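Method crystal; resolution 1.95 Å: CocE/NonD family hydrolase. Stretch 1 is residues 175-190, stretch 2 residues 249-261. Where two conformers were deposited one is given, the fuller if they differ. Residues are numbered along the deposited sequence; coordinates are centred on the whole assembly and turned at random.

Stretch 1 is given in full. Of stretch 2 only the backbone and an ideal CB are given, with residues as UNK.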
# COMPACT_ATOMS: atom_id res chain seq x y z
N GLN A 175 -6.57 -10.03 -1.39
CA GLN A 175 -5.92 -11.18 -0.70
C GLN A 175 -6.02 -11.04 0.79
O GLN A 175 -6.33 -12.00 1.45
CB GLN A 175 -4.47 -11.30 -1.09
CG GLN A 175 -4.25 -11.54 -2.58
CD GLN A 175 -2.75 -11.72 -2.85
OE1 GLN A 175 -2.15 -12.64 -2.29
NE2 GLN A 175 -2.17 -10.86 -3.71
N TRP A 176 -5.76 -9.85 1.35
CA TRP A 176 -5.96 -9.71 2.79
C TRP A 176 -7.39 -10.10 3.12
O TRP A 176 -7.65 -10.81 4.09
CB TRP A 176 -5.70 -8.27 3.24
CG TRP A 176 -4.28 -7.75 3.11
CD1 TRP A 176 -3.90 -6.62 2.41
CD2 TRP A 176 -3.08 -8.26 3.73
NE1 TRP A 176 -2.55 -6.45 2.52
CE2 TRP A 176 -2.03 -7.40 3.36
CE3 TRP A 176 -2.80 -9.35 4.60
CZ2 TRP A 176 -0.70 -7.61 3.77
CZ3 TRP A 176 -1.48 -9.52 5.03
CH2 TRP A 176 -0.45 -8.66 4.61
N TRP A 177 -8.32 -9.57 2.36
CA TRP A 177 -9.73 -9.91 2.54
C TRP A 177 -10.04 -11.44 2.50
O TRP A 177 -10.56 -12.00 3.47
CB TRP A 177 -10.64 -9.12 1.57
CG TRP A 177 -11.14 -7.85 2.23
CD1 TRP A 177 -10.78 -6.56 1.95
CD2 TRP A 177 -12.08 -7.77 3.32
NE1 TRP A 177 -11.43 -5.71 2.77
CE2 TRP A 177 -12.23 -6.41 3.63
CE3 TRP A 177 -12.78 -8.71 4.07
CZ2 TRP A 177 -13.06 -5.97 4.66
CZ3 TRP A 177 -13.62 -8.28 5.07
CH2 TRP A 177 -13.77 -6.94 5.36
N VAL A 178 -9.73 -12.10 1.38
CA VAL A 178 -10.14 -13.53 1.27
C VAL A 178 -9.40 -14.40 2.30
O VAL A 178 -9.96 -15.34 2.87
CB VAL A 178 -10.00 -14.05 -0.19
CG1 VAL A 178 -8.53 -14.32 -0.58
CG2 VAL A 178 -10.87 -15.26 -0.40
N ALA A 179 -8.15 -14.06 2.59
CA ALA A 179 -7.37 -14.83 3.57
C ALA A 179 -7.98 -14.74 4.97
O ALA A 179 -7.84 -15.70 5.77
CB ALA A 179 -5.88 -14.40 3.59
N SER A 180 -8.68 -13.64 5.27
CA SER A 180 -9.34 -13.51 6.58
C SER A 180 -10.49 -14.55 6.76
O SER A 180 -10.95 -14.82 7.88
CB SER A 180 -9.84 -12.07 6.82
OG SER A 180 -11.03 -11.80 6.09
N LEU A 181 -10.97 -15.10 5.65
CA LEU A 181 -11.98 -16.15 5.66
C LEU A 181 -11.39 -17.60 5.71
O LEU A 181 -12.14 -18.53 5.79
CB LEU A 181 -12.87 -15.99 4.41
CG LEU A 181 -13.58 -14.64 4.18
CD1 LEU A 181 -14.32 -14.65 2.84
CD2 LEU A 181 -14.53 -14.33 5.40
N ASN A 182 -10.07 -17.72 5.57
CA ASN A 182 -9.35 -18.99 5.61
C ASN A 182 -9.89 -20.06 4.63
O ASN A 182 -10.34 -21.13 5.05
CB ASN A 182 -9.34 -19.51 7.05
CG ASN A 182 -8.50 -18.68 7.91
OD1 ASN A 182 -7.27 -18.71 7.81
ND2 ASN A 182 -9.13 -17.85 8.75
N PRO A 183 -9.80 -19.78 3.31
CA PRO A 183 -10.23 -20.79 2.36
C PRO A 183 -9.33 -22.03 2.55
O PRO A 183 -8.10 -21.87 2.62
CB PRO A 183 -9.99 -20.11 0.98
CG PRO A 183 -9.86 -18.66 1.25
CD PRO A 183 -9.26 -18.59 2.63
N PRO A 184 -9.93 -23.26 2.65
CA PRO A 184 -9.12 -24.44 2.95
C PRO A 184 -7.98 -24.73 1.94
O PRO A 184 -6.92 -25.19 2.35
CB PRO A 184 -10.15 -25.58 2.96
CG PRO A 184 -11.41 -24.91 3.36
CD PRO A 184 -11.36 -23.54 2.80
N HIS A 185 -8.18 -24.39 0.67
CA HIS A 185 -7.13 -24.62 -0.35
C HIS A 185 -6.27 -23.43 -0.69
O HIS A 185 -5.46 -23.52 -1.61
CB HIS A 185 -7.79 -25.24 -1.61
CG HIS A 185 -8.43 -26.55 -1.31
ND1 HIS A 185 -9.72 -26.65 -0.82
CD2 HIS A 185 -7.94 -27.81 -1.35
CE1 HIS A 185 -10.01 -27.93 -0.64
NE2 HIS A 185 -8.94 -28.66 -0.94
N LEU A 186 -6.42 -22.31 0.03
CA LEU A 186 -5.49 -21.20 -0.08
C LEU A 186 -4.29 -21.61 0.78
O LEU A 186 -4.36 -21.62 2.03
CB LEU A 186 -6.10 -19.88 0.45
CG LEU A 186 -5.16 -18.66 0.37
CD1 LEU A 186 -4.80 -18.34 -1.09
CD2 LEU A 186 -5.73 -17.46 1.18
N LYS A 187 -3.19 -21.96 0.13
CA LYS A 187 -2.00 -22.49 0.79
C LYS A 187 -0.86 -21.47 0.94
O LYS A 187 0.11 -21.74 1.65
CB LYS A 187 -1.44 -23.71 0.03
CG LYS A 187 -2.44 -24.87 -0.13
CD LYS A 187 -2.92 -25.40 1.21
CE LYS A 187 -3.87 -26.62 1.07
NZ LYS A 187 -3.01 -27.85 0.89
N ALA A 188 -0.98 -20.30 0.30
CA ALA A 188 0.06 -19.25 0.34
C ALA A 188 -0.50 -17.96 -0.25
O ALA A 188 -1.41 -18.01 -1.11
CB ALA A 188 1.31 -19.70 -0.44
N MSE A 189 0.05 -16.81 0.14
CA MSE A 189 -0.42 -15.53 -0.37
C MSE A 189 0.72 -14.54 -0.47
O MSE A 189 1.64 -14.53 0.39
CB MSE A 189 -1.51 -14.94 0.55
CG MSE A 189 -1.04 -14.76 1.96
SE MSE A 189 -2.50 -14.28 3.23
CE MSE A 189 -2.97 -12.50 2.36
N ILE A 190 0.66 -13.71 -1.52
CA ILE A 190 1.65 -12.68 -1.79
C ILE A 190 0.89 -11.35 -2.03
O ILE A 190 0.64 -10.94 -3.19
CB ILE A 190 2.53 -13.03 -2.99
CG1 ILE A 190 3.16 -14.43 -2.85
CG2 ILE A 190 3.66 -11.97 -3.18
CD1 ILE A 190 3.96 -14.84 -4.08
N UNK A 249 -16.07 0.12 9.67
CA UNK A 249 -15.57 -1.06 10.38
C UNK A 249 -15.68 -2.32 9.52
O UNK A 249 -14.85 -3.20 9.62
CB UNK A 249 -16.34 -1.25 11.69
N UNK A 250 -16.70 -2.40 8.68
CA UNK A 250 -16.84 -3.52 7.74
C UNK A 250 -15.84 -3.46 6.58
O UNK A 250 -15.77 -4.43 5.78
CB UNK A 250 -18.26 -3.55 7.18
N UNK A 251 -15.05 -2.38 6.50
CA UNK A 251 -14.00 -2.24 5.48
C UNK A 251 -12.57 -2.22 6.05
O UNK A 251 -11.60 -1.79 5.38
CB UNK A 251 -14.24 -0.95 4.69
N UNK A 252 -12.48 -2.69 7.28
CA UNK A 252 -11.25 -2.98 7.94
C UNK A 252 -11.12 -4.49 8.05
O UNK A 252 -11.89 -5.16 8.73
CB UNK A 252 -11.18 -2.30 9.31
N UNK A 253 -10.14 -5.06 7.35
CA UNK A 253 -9.98 -6.51 7.38
C UNK A 253 -9.64 -6.97 8.82
O UNK A 253 -8.72 -6.38 9.43
CB UNK A 253 -8.89 -6.95 6.40
N UNK A 254 -10.28 -8.06 9.31
CA UNK A 254 -9.89 -8.69 10.60
C UNK A 254 -8.64 -9.55 10.40
O UNK A 254 -8.71 -10.77 10.31
CB UNK A 254 -11.03 -9.54 11.16
N UNK A 255 -7.50 -8.87 10.40
CA UNK A 255 -6.22 -9.44 9.99
C UNK A 255 -5.73 -10.61 10.86
O UNK A 255 -5.06 -11.49 10.35
CB UNK A 255 -5.16 -8.34 10.00
N UNK A 256 -6.08 -10.61 12.15
CA UNK A 256 -5.65 -11.66 13.05
C UNK A 256 -6.32 -13.02 12.77
O UNK A 256 -5.93 -14.05 13.34
CB UNK A 256 -5.93 -11.23 14.49
N UNK A 257 -7.35 -13.03 11.96
CA UNK A 257 -7.91 -14.27 11.43
C UNK A 257 -7.05 -14.94 10.38
O UNK A 257 -7.27 -16.12 10.04
CB UNK A 257 -9.29 -13.99 10.84
N UNK A 258 -6.11 -14.20 9.80
CA UNK A 258 -5.28 -14.79 8.72
C UNK A 258 -4.27 -15.77 9.29
O UNK A 258 -3.45 -15.42 10.19
CB UNK A 258 -4.55 -13.70 7.93
N UNK A 259 -4.32 -17.00 8.78
CA UNK A 259 -3.34 -18.04 9.14
C UNK A 259 -2.42 -18.53 8.01
O UNK A 259 -1.47 -19.32 8.25
CB UNK A 259 -4.10 -19.25 9.70
N UNK A 260 -2.74 -18.13 6.79
CA UNK A 260 -2.08 -18.63 5.55
C UNK A 260 -0.61 -18.19 5.48
O UNK A 260 -0.29 -17.06 5.79
CB UNK A 260 -2.82 -18.13 4.31
N UNK A 261 0.29 -19.09 5.06
CA UNK A 261 1.66 -18.67 4.81
C UNK A 261 1.73 -17.44 3.91
O UNK A 261 1.03 -17.36 2.87
CB UNK A 261 2.45 -19.82 4.18

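Positions 249 and 250 have ideal CB atoms with nothing of stretch 1 within 5.5 Å, so almost any polar chain would do; they are K249 and Q250. The backbone matters more, for W177 CH2 lies 3.2 Å from Q250 O. At 251 CA-to-CB points away, which leaves the choice open. The residue is R251, whose CA sits at the edge of the W177 ring, 3.9 Å from CZ2; a water accepts from W177 NE1 (2.9 Å) and donates to R251 O (2.8 Å). Position 252 also points away, and Q252 adds little.

At 253 the ideal CB is 4.4 Å from W177 CE2 and 4.7 Å from W176 O. An indole face beside an extended backbone (phi/psi -63/136) suits a compact aliphatic chain, such as valine or isoleucine. V253 lays CG2 over the five-membered ring of W177, 3.3 Å from its centroid and 9° off the normal, a CH-pi contact, while CG1 reaches 3.8 Å from S180 CB.

Position 254, phi -79, points sideways near S180 and admits proline or a small residue. P254 places CD 4.3 Å from W177 CZ3. At 255 the ideal CB meets nothing close, so only a chain with reach can profit; L255 brings CD2 to 4.0 Å from W176 CE3. Position 256 is out of reach, and S256 is one of several polar possibilities.

The CB at 257 points toward stretch 1, 3.5 Å from S180 O and 4.4 Å from N182 ND2, so a polar chain with a donor would suit. It is Q257. Its backbone is held firmly: N182 ND2 donates to Q257 O at 2.8 Å.

Position 258 lies sideways, its ideal CB 4.4 Å from A179 O and 5.2 Å from M189 SE, which favours a branched or long aliphatic chain. I258 fills the space with CG1 3.9 Å from A179 CB, CG2 3.9 Å from M189 SE, and CD1 3.7 Å from W176 CE3 at the ring edge.

At 259 the ideal CB is 3.7 Å from N182 OD1, with a sideways course that suits a polar or charged chain; K259 supplies one.

The CB at 260 points toward M189 SE (4.0 Å) and L186 CD2 (4.3 Å), a place for a small branched residue such as valine or threonine. T260 turns CG2 to 3.5 Å from A188 N, and its OG1 lies 2.6 Å from a water that donates to P183 O and L186 O.

Position 261, phi -51, could be proline. P261 sets CG 3.4 Å from K187 O, while P261 O accepts from M189 N at 3.0 Å.

Stretch 2 249-261: KQRQVPLSQIKTP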
# COMPACT_ATOMS: atom_id res chain seq x y z
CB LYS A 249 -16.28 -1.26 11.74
CG LYS A 249 -15.88 -0.20 12.79
CD LYS A 249 -16.77 -0.17 14.05
CE LYS A 249 -16.30 0.92 15.00
NZ LYS A 249 -17.09 0.90 16.24
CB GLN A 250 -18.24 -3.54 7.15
CG GLN A 250 -19.29 -3.83 8.18
CD GLN A 250 -20.66 -3.78 7.60
OE1 GLN A 250 -21.00 -4.59 6.74
NE2 GLN A 250 -21.48 -2.83 8.05
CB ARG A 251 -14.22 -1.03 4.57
CG ARG A 251 -15.64 -0.87 3.99
CD ARG A 251 -16.03 -2.03 3.11
NE ARG A 251 -15.94 -1.74 1.67
CZ ARG A 251 -16.89 -1.14 0.96
NH1 ARG A 251 -18.01 -0.68 1.56
NH2 ARG A 251 -16.73 -0.95 -0.35
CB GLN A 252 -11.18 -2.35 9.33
CG GLN A 252 -9.93 -2.68 10.15
CD GLN A 252 -10.02 -2.22 11.57
OE1 GLN A 252 -10.65 -2.91 12.36
NE2 GLN A 252 -9.42 -1.06 11.92
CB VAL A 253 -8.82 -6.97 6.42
CG1 VAL A 253 -8.59 -8.53 6.54
CG2 VAL A 253 -9.10 -6.54 4.96
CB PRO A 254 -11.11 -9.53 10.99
CG PRO A 254 -11.73 -9.92 9.69
CD PRO A 254 -11.42 -8.76 8.68
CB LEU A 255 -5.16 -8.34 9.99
CG LEU A 255 -5.32 -7.27 8.89
CD1 LEU A 255 -4.38 -6.13 9.18
CD2 LEU A 255 -5.03 -7.83 7.51
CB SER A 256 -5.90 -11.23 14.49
OG SER A 256 -7.27 -11.14 14.77
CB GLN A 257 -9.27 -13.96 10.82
CG GLN A 257 -10.31 -13.48 11.89
CD GLN A 257 -11.69 -13.22 11.34
OE1 GLN A 257 -12.00 -13.53 10.18
NE2 GLN A 257 -12.55 -12.67 12.16
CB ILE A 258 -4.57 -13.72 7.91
CG1 ILE A 258 -5.61 -12.85 7.20
CG2 ILE A 258 -3.57 -14.30 6.93
CD1 ILE A 258 -4.96 -11.67 6.46
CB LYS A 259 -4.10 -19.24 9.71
CG LYS A 259 -4.91 -18.88 10.94
CD LYS A 259 -5.85 -20.05 11.31
CE LYS A 259 -6.30 -19.97 12.77
NZ LYS A 259 -7.56 -20.80 13.00
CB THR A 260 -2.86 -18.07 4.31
OG1 THR A 260 -4.24 -18.48 4.38
CG2 THR A 260 -2.26 -18.50 2.98
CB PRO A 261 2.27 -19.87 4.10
CG PRO A 261 1.54 -21.07 4.66
CD PRO A 261 0.11 -20.54 4.86
O HOH W 1 -11.32 -2.80 2.81
O HOH W 2 -6.16 -20.28 4.11
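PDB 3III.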